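Local atomic coordinates of rubber oxygenase (Streptomyces sp., PDB entry 5O1L), a protein that cleaves the carbon-carbon backbone of poly(cis-1,4-isoprene) rubber oxidatively with molecular oxygen at a b-type heme, releasing oligo-isoprenoids with keto and aldehyde ends. Residues A[32-37]-A[49-54]; A[83-88]-A[187-192]; A[106-111]-A[261-266]; A[116-121]-A[254-259]. All blocks are in the same frame, centred on the assembly; numbering follows the deposited sequence. Where two conformers were deposited one is given.

Contact 1 (A[32-37]-A[49-54]); sequences PLWTWS and VDPEYV
Trp-36 lays one face of its indole on the ring of Pro-51. CB of Trp-36 starts the contact at 3.8 Å from CD of Pro-51. Chi1 of -50° sets CG of Trp-36 anti to its own carbonyl carbon, 3.5 Å from Pro-51 CG. CD1 is as near to Pro-51 CD as to Pro-51 CG, and NE1 lies closer to CG than to CD. CD2, at the ring fusion, comes to 3.5 Å from Pro-51 CG. CG of Pro-51 sits 3.4 Å from the centroid of the five-membered ring and 8° off its normal, a CH-pi contact. Farther out, CE3 touches Pro-51 CG at 3.9 Å, while the opposite face of the indole is covered near its rim by CG2 of Thr-35.

Both segments lie in the irregular N-terminal chain before helix 59-68, and both partners sit in turns. Residues 34-37 form a type I beta turn, closed by Ser-37 N on Trp-34 O at 3.0 Å. Asp-50 opens an Asx turn in which OD1 accepts from Glu-52 N at 3.0 Å, the N-H meeting it from well above the carboxylate plane, just where Pro-51 and Glu-52 make a short 3-10 turn. Trp-34 adds the edge of its own indole: CH2 reaches Asp-50 N at 3.8 Å, close to the ring plane, and CZ2 packs on CA of Asp-50. Trp-36 also touches Met-228 of helix 224-244 and Gln-285 and Val-289 of helix 279-289, Pro-51 touches Gln-224, and Glu-52 forms a salt bridge with Arg-147.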
# COMPACT_ATOMS: atom_id res chain seq x y z
N PRO A 32 5.55 11.64 26.12
CA PRO A 32 5.40 11.25 24.70
C PRO A 32 5.63 12.48 23.75
O PRO A 32 4.78 13.41 23.75
CB PRO A 32 3.96 10.68 24.67
CG PRO A 32 3.24 11.39 25.78
CD PRO A 32 4.26 12.10 26.68
N LEU A 33 6.63 12.46 22.86
CA LEU A 33 6.68 13.57 21.91
C LEU A 33 5.61 13.39 20.87
O LEU A 33 5.11 12.26 20.63
CB LEU A 33 8.01 13.68 21.19
CG LEU A 33 9.24 13.85 22.05
CD1 LEU A 33 10.36 14.15 21.06
CD2 LEU A 33 9.10 15.05 23.01
N TRP A 34 5.21 14.47 20.25
CA TRP A 34 4.23 14.44 19.18
C TRP A 34 4.65 13.37 18.13
O TRP A 34 5.84 13.33 17.72
CB TRP A 34 4.25 15.78 18.43
CG TRP A 34 3.25 16.05 17.43
CD1 TRP A 34 1.98 15.60 17.38
CD2 TRP A 34 3.38 16.92 16.31
NE1 TRP A 34 1.32 16.10 16.28
CE2 TRP A 34 2.18 16.92 15.63
CE3 TRP A 34 4.42 17.68 15.82
CZ2 TRP A 34 1.99 17.67 14.51
CZ3 TRP A 34 4.21 18.43 14.75
CH2 TRP A 34 3.03 18.41 14.07
N THR A 35 3.65 12.64 17.67
CA THR A 35 3.95 11.60 16.66
C THR A 35 4.51 12.17 15.35
O THR A 35 5.22 11.46 14.64
CB THR A 35 2.70 10.76 16.47
OG1 THR A 35 3.07 9.53 15.84
CG2 THR A 35 1.70 11.37 15.64
N TRP A 36 4.19 13.44 15.03
CA TRP A 36 4.66 14.11 13.84
C TRP A 36 5.87 14.96 14.03
O TRP A 36 6.18 15.75 13.13
CB TRP A 36 3.54 14.72 13.03
CG TRP A 36 2.45 13.85 12.74
CD1 TRP A 36 1.18 13.97 13.13
CD2 TRP A 36 2.48 12.70 11.84
NE1 TRP A 36 0.37 13.00 12.52
CE2 TRP A 36 1.17 12.21 11.74
CE3 TRP A 36 3.50 12.10 11.07
CZ2 TRP A 36 0.84 11.08 10.98
CZ3 TRP A 36 3.14 11.01 10.30
CH2 TRP A 36 1.84 10.54 10.23
N SER A 37 6.53 14.78 15.16
CA SER A 37 7.73 15.55 15.51
C SER A 37 8.72 15.19 14.37
O SER A 37 8.93 13.99 14.09
CB SER A 37 8.38 15.08 16.75
OG SER A 37 9.53 15.86 16.88
N VAL A 49 5.23 20.88 11.32
CA VAL A 49 4.00 21.29 10.60
C VAL A 49 3.06 20.14 10.61
O VAL A 49 3.46 19.03 10.27
CB VAL A 49 4.32 21.71 9.14
CG1 VAL A 49 3.02 21.99 8.44
CG2 VAL A 49 5.23 22.93 9.13
N ASP A 50 1.82 20.31 10.99
CA ASP A 50 0.85 19.21 11.02
C ASP A 50 0.54 18.65 9.61
O ASP A 50 0.00 19.35 8.74
CB ASP A 50 -0.44 19.77 11.61
CG ASP A 50 -1.52 18.74 11.83
OD1 ASP A 50 -1.38 17.56 11.51
OD2 ASP A 50 -2.60 19.21 12.31
N PRO A 51 0.86 17.36 9.40
CA PRO A 51 0.68 16.78 8.08
C PRO A 51 -0.76 16.55 7.67
O PRO A 51 -1.02 16.22 6.49
CB PRO A 51 1.45 15.49 8.15
CG PRO A 51 1.39 15.09 9.59
CD PRO A 51 1.42 16.39 10.34
N GLU A 52 -1.71 16.78 8.58
CA GLU A 52 -3.13 16.83 8.19
C GLU A 52 -3.42 17.95 7.22
O GLU A 52 -4.44 17.91 6.53
CB GLU A 52 -4.04 16.92 9.44
CG GLU A 52 -3.99 15.64 10.23
CD GLU A 52 -4.88 14.55 9.72
OE1 GLU A 52 -5.80 14.88 8.88
OE2 GLU A 52 -4.76 13.40 10.21
N TYR A 53 -2.56 18.97 7.19
CA TYR A 53 -2.76 20.14 6.35
C TYR A 53 -1.67 20.41 5.38
O TYR A 53 -1.36 21.52 5.00
CB TYR A 53 -3.06 21.37 7.25
CG TYR A 53 -4.27 21.18 8.13
CD1 TYR A 53 -5.55 21.42 7.64
CD2 TYR A 53 -4.16 20.77 9.44
CE1 TYR A 53 -6.67 21.35 8.44
CE2 TYR A 53 -5.26 20.68 10.27
CZ TYR A 53 -6.52 20.95 9.76
OH TYR A 53 -7.64 20.84 10.57
N VAL A 54 -1.05 19.30 4.95
CA VAL A 54 -0.02 19.30 3.94
C VAL A 54 -0.41 18.27 2.90
O VAL A 54 -0.80 17.15 3.23
CB VAL A 54 1.38 19.00 4.54
CG1 VAL A 54 2.45 19.01 3.48
CG2 VAL A 54 1.75 19.95 5.70

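Contact 2 (A[83-88]-A[187-192]); sequences TRNDQA and MIVTAV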
# COMPACT_ATOMS: atom_id res chain seq x y z
N THR A 83 8.15 3.56 -19.16
CA THR A 83 7.89 2.29 -18.46
C THR A 83 9.06 1.80 -17.63
O THR A 83 8.80 0.95 -16.80
CB THR A 83 7.49 1.18 -19.41
OG1 THR A 83 8.61 0.86 -20.24
CG2 THR A 83 6.32 1.60 -20.25
N ARG A 84 10.24 2.33 -17.75
CA ARG A 84 11.38 1.78 -17.03
C ARG A 84 12.16 2.89 -16.35
O ARG A 84 12.21 4.05 -16.79
CB ARG A 84 12.39 1.10 -17.98
CG ARG A 84 12.12 -0.21 -18.67
CD ARG A 84 13.36 -0.52 -19.56
NE ARG A 84 14.64 -0.52 -18.82
CZ ARG A 84 15.73 -1.18 -19.23
NH1 ARG A 84 15.73 -1.75 -20.44
NH2 ARG A 84 16.84 -1.12 -18.52
N ASN A 85 12.76 2.56 -15.20
CA ASN A 85 13.43 3.51 -14.37
C ASN A 85 14.56 4.30 -15.05
O ASN A 85 14.76 5.42 -14.72
CB ASN A 85 14.04 2.78 -13.13
CG ASN A 85 13.00 2.31 -12.13
OD1 ASN A 85 11.87 2.74 -12.08
ND2 ASN A 85 13.47 1.41 -11.26
N ASP A 86 15.25 3.65 -15.97
CA ASP A 86 16.40 4.33 -16.61
C ASP A 86 15.99 5.03 -17.90
O ASP A 86 16.87 5.56 -18.56
CB ASP A 86 17.51 3.32 -16.89
CG ASP A 86 17.12 2.28 -17.92
OD1 ASP A 86 15.94 2.23 -18.39
OD2 ASP A 86 17.99 1.40 -18.27
N GLN A 87 14.70 5.08 -18.23
CA GLN A 87 14.31 5.63 -19.53
C GLN A 87 14.19 7.13 -19.49
O GLN A 87 13.65 7.72 -18.56
CB GLN A 87 12.99 5.05 -19.88
CG GLN A 87 12.48 5.29 -21.28
CD GLN A 87 11.10 4.69 -21.42
OE1 GLN A 87 10.62 3.78 -20.62
NE2 GLN A 87 10.40 5.22 -22.47
N ALA A 88 14.56 7.80 -20.59
CA ALA A 88 14.32 9.23 -20.71
C ALA A 88 12.81 9.51 -20.80
O ALA A 88 12.05 8.67 -21.28
CB ALA A 88 15.00 9.74 -21.97
N MET A 187 9.76 0.88 -10.27
CA MET A 187 9.12 1.54 -9.17
C MET A 187 9.27 3.02 -9.17
O MET A 187 8.39 3.73 -8.63
CB MET A 187 9.53 0.93 -7.79
CG MET A 187 8.75 1.40 -6.58
SD MET A 187 7.00 0.95 -6.73
CE MET A 187 6.23 2.45 -6.18
N ILE A 188 10.33 3.58 -9.74
CA ILE A 188 10.36 5.04 -9.83
C ILE A 188 9.26 5.57 -10.75
O ILE A 188 8.58 6.51 -10.41
CB ILE A 188 11.71 5.49 -10.34
CG1 ILE A 188 12.81 5.07 -9.34
CG2 ILE A 188 11.68 7.02 -10.57
CD1 ILE A 188 14.22 5.30 -9.81
N VAL A 189 9.11 4.90 -11.88
CA VAL A 189 8.02 5.20 -12.81
C VAL A 189 6.67 5.12 -12.10
O VAL A 189 5.90 6.08 -12.16
CB VAL A 189 8.08 4.31 -14.02
CG1 VAL A 189 6.94 4.58 -14.94
CG2 VAL A 189 9.44 4.47 -14.69
N THR A 190 6.42 4.01 -11.39
CA THR A 190 5.14 3.82 -10.71
C THR A 190 4.96 4.88 -9.66
O THR A 190 3.89 5.42 -9.50
CB THR A 190 5.14 2.43 -10.07
OG1 THR A 190 5.13 1.52 -11.17
CG2 THR A 190 3.91 2.23 -9.17
N ALA A 191 6.02 5.16 -8.88
CA ALA A 191 5.89 6.18 -7.85
C ALA A 191 5.58 7.56 -8.38
O ALA A 191 4.73 8.29 -7.83
CB ALA A 191 7.15 6.26 -7.00
N VAL A 192 6.25 7.98 -9.43
CA VAL A 192 6.05 9.28 -10.01
C VAL A 192 4.61 9.36 -10.63
O VAL A 192 3.89 10.33 -10.40
CB VAL A 192 7.10 9.63 -11.03
CG1 VAL A 192 6.71 10.88 -11.80
CG2 VAL A 192 8.45 9.79 -10.40
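The first turn of helix 187-204 is met by the carboxamide of Asn-85, which comes from the loop between helices 72-79 and 95-104. OD1 of Asn-85 accepts from Ile-188 N at 2.9 Å. The bond is bent, 132° at the hydrogen, and the donor is tilted 34° from the carbonyl plane. The same oxygen lies 3.3 Å from CB of Ile-188, and the isoleucine side chain crosses the amide, with CG1 and CD1 packed against CG of Asn-85.

Arg-84 to Gln-87 form a type I beta turn, which carries Asn-85 at its second position. Gln-87 OE1 braces the turn's entry by accepting from two backbone nitrogens, Thr-83 N at 2.9 Å and Arg-84 N at 3.2 Å. Chi1 of -72° sets Asn-85 CG beside its own backbone N, and from there OD1 meets Ile-188 N. ND2 of Asn-85 is held in turn by Ala-180 O and Leu-182 O, so both ends of the amide are engaged by the chain around the helix start. Beside it, CG2 of Val-189 packs at 3.5 Å on Arg-84 O. The same helix carries His-198, the inferred axial ligand of the heme iron, and the side chain of Met-187 lies about 6 Å from the heme.

Contact 3 (A[106-111]-A[261-266]); sequences RMPSWA and WQVSAH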
# COMPACT_ATOMS: atom_id res chain seq x y z
N ARG A 106 13.96 11.74 -9.10
CA ARG A 106 15.24 11.63 -8.42
C ARG A 106 15.09 10.85 -7.11
O ARG A 106 14.23 11.16 -6.31
CB ARG A 106 15.74 13.03 -8.12
CG ARG A 106 16.13 13.78 -9.38
CD ARG A 106 16.42 15.23 -9.10
NE ARG A 106 17.51 15.35 -8.16
CZ ARG A 106 17.41 15.80 -6.91
NH1 ARG A 106 16.25 16.26 -6.40
NH2 ARG A 106 18.52 15.81 -6.17
N MET A 107 15.98 9.91 -6.93
CA MET A 107 16.06 9.17 -5.66
C MET A 107 16.57 10.07 -4.57
O MET A 107 17.41 10.94 -4.85
CB MET A 107 16.97 8.00 -5.82
CG MET A 107 16.42 6.96 -6.76
SD MET A 107 15.08 5.98 -6.08
CE MET A 107 16.05 4.83 -5.07
N PRO A 108 16.13 9.84 -3.32
CA PRO A 108 16.68 10.68 -2.26
C PRO A 108 18.18 10.38 -2.06
O PRO A 108 18.65 9.26 -2.27
CB PRO A 108 15.90 10.22 -1.05
CG PRO A 108 15.45 8.87 -1.34
CD PRO A 108 15.23 8.82 -2.83
N SER A 109 18.88 11.37 -1.48
CA SER A 109 20.29 11.23 -1.22
C SER A 109 20.68 10.14 -0.19
O SER A 109 21.77 9.56 -0.21
CB SER A 109 20.84 12.58 -0.65
OG SER A 109 20.13 12.91 0.55
N TRP A 110 19.68 9.77 0.65
CA TRP A 110 19.84 8.80 1.65
C TRP A 110 19.41 7.41 1.22
O TRP A 110 19.51 6.47 2.02
CB TRP A 110 19.04 9.22 2.89
CG TRP A 110 17.65 9.73 2.67
CD1 TRP A 110 17.23 10.99 2.53
CD2 TRP A 110 16.45 8.92 2.57
NE1 TRP A 110 15.87 11.07 2.35
CE2 TRP A 110 15.39 9.78 2.36
CE3 TRP A 110 16.20 7.57 2.65
CZ2 TRP A 110 14.07 9.32 2.28
CZ3 TRP A 110 14.86 7.15 2.56
CH2 TRP A 110 13.86 8.03 2.36
N ALA A 111 19.01 7.24 -0.02
CA ALA A 111 18.74 5.87 -0.51
C ALA A 111 19.98 5.05 -0.58
O ALA A 111 21.06 5.54 -1.04
CB ALA A 111 18.11 5.93 -1.86
N TRP A 261 10.47 0.73 2.09
CA TRP A 261 9.27 1.49 2.38
C TRP A 261 9.53 2.94 2.66
O TRP A 261 8.74 3.81 2.30
CB TRP A 261 8.39 0.78 3.43
CG TRP A 261 7.70 -0.37 2.85
CD1 TRP A 261 8.08 -1.66 2.72
CD2 TRP A 261 6.43 -0.26 2.15
NE1 TRP A 261 7.13 -2.36 1.99
CE2 TRP A 261 6.10 -1.54 1.69
CE3 TRP A 261 5.58 0.78 1.92
CZ2 TRP A 261 4.92 -1.79 0.97
CZ3 TRP A 261 4.39 0.54 1.28
CH2 TRP A 261 4.10 -0.74 0.77
N GLN A 262 10.66 3.29 3.24
CA GLN A 262 11.01 4.69 3.47
C GLN A 262 11.28 5.38 2.12
O GLN A 262 10.75 6.46 1.88
CB GLN A 262 12.25 4.80 4.38
CG GLN A 262 12.10 4.39 5.84
CD GLN A 262 13.41 4.24 6.53
OE1 GLN A 262 14.42 3.80 5.95
NE2 GLN A 262 13.39 4.63 7.80
N VAL A 263 12.12 4.77 1.28
CA VAL A 263 12.42 5.37 0.02
C VAL A 263 11.14 5.46 -0.79
O VAL A 263 10.88 6.48 -1.43
CB VAL A 263 13.47 4.55 -0.70
CG1 VAL A 263 13.59 4.94 -2.19
CG2 VAL A 263 14.83 4.62 0.01
N SER A 264 10.30 4.43 -0.72
CA SER A 264 9.07 4.48 -1.53
C SER A 264 8.15 5.58 -1.07
O SER A 264 7.53 6.25 -1.90
CB SER A 264 8.38 3.15 -1.48
OG SER A 264 9.18 2.11 -2.05
N ALA A 265 8.00 5.83 0.21
CA ALA A 265 7.21 6.95 0.73
C ALA A 265 7.75 8.25 0.18
O ALA A 265 6.98 9.10 -0.28
CB ALA A 265 7.26 6.96 2.23
N HIS A 266 9.07 8.44 0.19
CA HIS A 266 9.64 9.70 -0.39
C HIS A 266 9.28 9.78 -1.84
O HIS A 266 8.86 10.88 -2.29
CB HIS A 266 11.16 9.61 -0.24
CG HIS A 266 11.87 10.79 -0.79
ND1 HIS A 266 12.22 11.02 -2.11
CD2 HIS A 266 12.36 11.82 -0.09
CE1 HIS A 266 12.88 12.19 -2.17
NE2 HIS A 266 12.94 12.71 -0.95
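Aromatic and CH-pi contacts centre on His-266, near the C-terminal end of helix 251-267. CB of Pro-108 lies over the middle of the imidazole, 3.8 Å from its centroid and 7° off the normal. Trp-110 turns the edge of its six-membered ring toward a face of the imidazole in an offset edge-to-face pair, planes at 90° and centroids 5.6 Å apart; CZ2 is its closest atom, 3.8 Å from His-266 CD2. CB of Pro-108 also covers one face of the indole near its rim.

Apolar packing gathers on Val-263. Its CG2 meets Trp-110 CZ3 at 3.6 Å and CB of Ala-111, while CG1 receives CE of Met-107 at 3.8 Å, the two side chains crossing at about a right angle.

Polar atoms play a lesser part. CH2 of Trp-110 sits 3.5 Å from Gln-262 O, close to the indole plane, and NE1 is hydrogen-bonded to OD2 of Asp-272. The type I turn from Pro-108 to Ala-111, in the loop joining helices 95-104 and 113-125, thus rests on the helix through CH-pi, edge-to-face and methyl packing; His-266 ND1 is buried with no hydrogen-bond partner, a cost the packing probably offsets.

Contact 4 (A[116-121]-A[254-259]); sequences LDRGAQ and AEAYLH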
# COMPACT_ATOMS: atom_id res chain seq x y z
N LEU A 116 18.26 -1.50 -0.51
CA LEU A 116 17.12 -1.69 -1.38
C LEU A 116 17.14 -3.08 -2.03
O LEU A 116 16.11 -3.71 -2.14
CB LEU A 116 17.01 -0.58 -2.41
CG LEU A 116 16.67 0.80 -1.87
CD1 LEU A 116 16.84 1.82 -3.02
CD2 LEU A 116 15.38 0.88 -1.18
N ASP A 117 18.29 -3.48 -2.49
CA ASP A 117 18.44 -4.82 -3.11
C ASP A 117 18.13 -5.89 -2.09
O ASP A 117 17.45 -6.92 -2.40
CB ASP A 117 19.85 -5.02 -3.62
CG ASP A 117 20.22 -4.21 -4.85
OD1 ASP A 117 19.37 -3.57 -5.51
OD2 ASP A 117 21.45 -4.25 -5.20
N ARG A 118 18.63 -5.74 -0.85
CA ARG A 118 18.39 -6.72 0.17
C ARG A 118 16.92 -6.83 0.52
O ARG A 118 16.39 -7.90 0.76
CB ARG A 118 19.25 -6.43 1.39
CG ARG A 118 19.06 -7.43 2.47
CD ARG A 118 20.01 -7.20 3.67
NE ARG A 118 19.99 -8.41 4.42
CZ ARG A 118 21.02 -8.97 5.04
NH1 ARG A 118 22.20 -8.37 5.07
NH2 ARG A 118 20.82 -10.11 5.68
N GLY A 119 16.25 -5.68 0.60
CA GLY A 119 14.84 -5.69 0.88
C GLY A 119 13.99 -6.32 -0.18
O GLY A 119 13.01 -6.99 0.13
N ALA A 120 14.41 -6.10 -1.43
CA ALA A 120 13.72 -6.75 -2.56
C ALA A 120 13.93 -8.27 -2.51
O ALA A 120 12.98 -9.03 -2.69
CB ALA A 120 14.28 -6.21 -3.87
N GLN A 121 15.16 -8.68 -2.21
CA GLN A 121 15.43 -10.12 -2.06
C GLN A 121 14.65 -10.75 -0.92
O GLN A 121 14.08 -11.84 -1.05
CB GLN A 121 16.89 -10.41 -1.92
CG GLN A 121 17.68 -10.17 -3.17
CD GLN A 121 17.39 -11.17 -4.33
OE1 GLN A 121 16.86 -12.29 -4.16
NE2 GLN A 121 17.73 -10.75 -5.51
N ALA A 254 14.93 -6.96 8.23
CA ALA A 254 13.94 -6.04 8.74
C ALA A 254 14.30 -4.62 8.40
O ALA A 254 13.44 -3.82 8.03
CB ALA A 254 13.72 -6.19 10.21
N GLU A 255 15.55 -4.27 8.61
CA GLU A 255 16.01 -2.90 8.30
C GLU A 255 15.95 -2.61 6.82
O GLU A 255 15.62 -1.49 6.42
CB GLU A 255 17.39 -2.67 8.82
CG GLU A 255 17.40 -2.62 10.32
CD GLU A 255 16.57 -1.59 10.96
OE1 GLU A 255 16.67 -0.41 10.47
OE2 GLU A 255 15.91 -1.92 11.98
N ALA A 256 16.26 -3.60 5.99
CA ALA A 256 16.23 -3.39 4.54
C ALA A 256 14.81 -3.24 4.05
O ALA A 256 14.53 -2.40 3.19
CB ALA A 256 16.89 -4.56 3.87
N TYR A 257 13.89 -4.03 4.60
CA TYR A 257 12.47 -3.88 4.28
C TYR A 257 11.96 -2.50 4.67
O TYR A 257 11.26 -1.81 3.87
CB TYR A 257 11.64 -5.00 4.95
CG TYR A 257 10.16 -4.97 4.70
CD1 TYR A 257 9.67 -5.51 3.57
CD2 TYR A 257 9.28 -4.41 5.57
CE1 TYR A 257 8.30 -5.51 3.35
CE2 TYR A 257 7.92 -4.41 5.36
CZ TYR A 257 7.45 -4.94 4.22
OH TYR A 257 6.06 -4.89 3.96
N LEU A 258 12.26 -2.01 5.86
CA LEU A 258 11.92 -0.66 6.23
C LEU A 258 12.47 0.36 5.24
O LEU A 258 11.76 1.27 4.82
CB LEU A 258 12.45 -0.34 7.62
CG LEU A 258 12.21 1.10 8.11
CD1 LEU A 258 10.75 1.46 8.20
CD2 LEU A 258 12.85 1.21 9.49
N HIS A 259 13.70 0.19 4.85
CA HIS A 259 14.36 1.11 3.90
C HIS A 259 13.63 1.17 2.59
O HIS A 259 13.42 2.26 2.04
CB HIS A 259 15.82 0.78 3.75
CG HIS A 259 16.61 1.83 3.05
ND1 HIS A 259 16.78 3.08 3.61
CD2 HIS A 259 17.23 1.86 1.87
CE1 HIS A 259 17.50 3.83 2.75
NE2 HIS A 259 17.81 3.11 1.73
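Gly-119 and Ala-256 meet where two helices come closest to one another. CB of Ala-256 lies 3.5 Å from Gly-119 N and 3.8 Å from Gly-119 CA, against bare backbone. The CA atoms of Gly-119 and Tyr-257 come to 4.5 Å because Gly-119 offers only backbone on the side facing Ala-256. To one side, CB and CG of Arg-118 each touch the same methyl group, CB of Ala-256, at 3.9 Å. To the other, Leu-116 reaches His-259: CD2 of the leucine comes to 3.7 Å from CD2 of the imidazole and also touches His-259 O, the two side chains crossing at about a right angle.

This is a close helix-helix crossing built on small residues. The segments 116-121 and 254-259 belong to helices 113-125 and 251-267, whose local axes approach to 7.5 Å at a signed angle of -104°, nearly perpendicular, so the contact is confined to about one turn of each helix.

Polar groups farther out set the flanking side chains. Arg-118 is extended from CG to NE, and chi1 of -179° places CG anti to the backbone N; its NE forms a salt bridge with Asp-253, one turn before Tyr-257 on the partner helix. His-259 NE2 takes part in a hydrogen bond with the backbone N of Asp-112, just ahead of helix 113-125, while ND1 has a weak one with OE1 of Gln-262. The OH of Tyr-257 is hydrogen-bonded to that of Tyr-134, and its ring meets that of Trp-261 with planes at about 50°.

In the fold
Contacts 2, 3 and 4 form a connected group in this all-helical protein, whereas contact 1 stands apart in the N-terminal loop, its centre 20 to 30 Å from theirs. Contacts 3 and 4 share helix 251-267, with centres 12 Å apart, and join where Leu-116 packs on Met-107 and Val-263. Contacts 2 and 3, 14 Å apart, touch through Ile-188 CD1 and Met-107 SD at 3.9 Å. Along the chain, contact 1 closes first; contacts 3 and 4 each interlace with contact 2, and contact 4 falls between the two segments of contact 3. Residues 83-121 are thereby packed onto helices 187-204 and 251-267, the former carrying the probable heme ligand His-198.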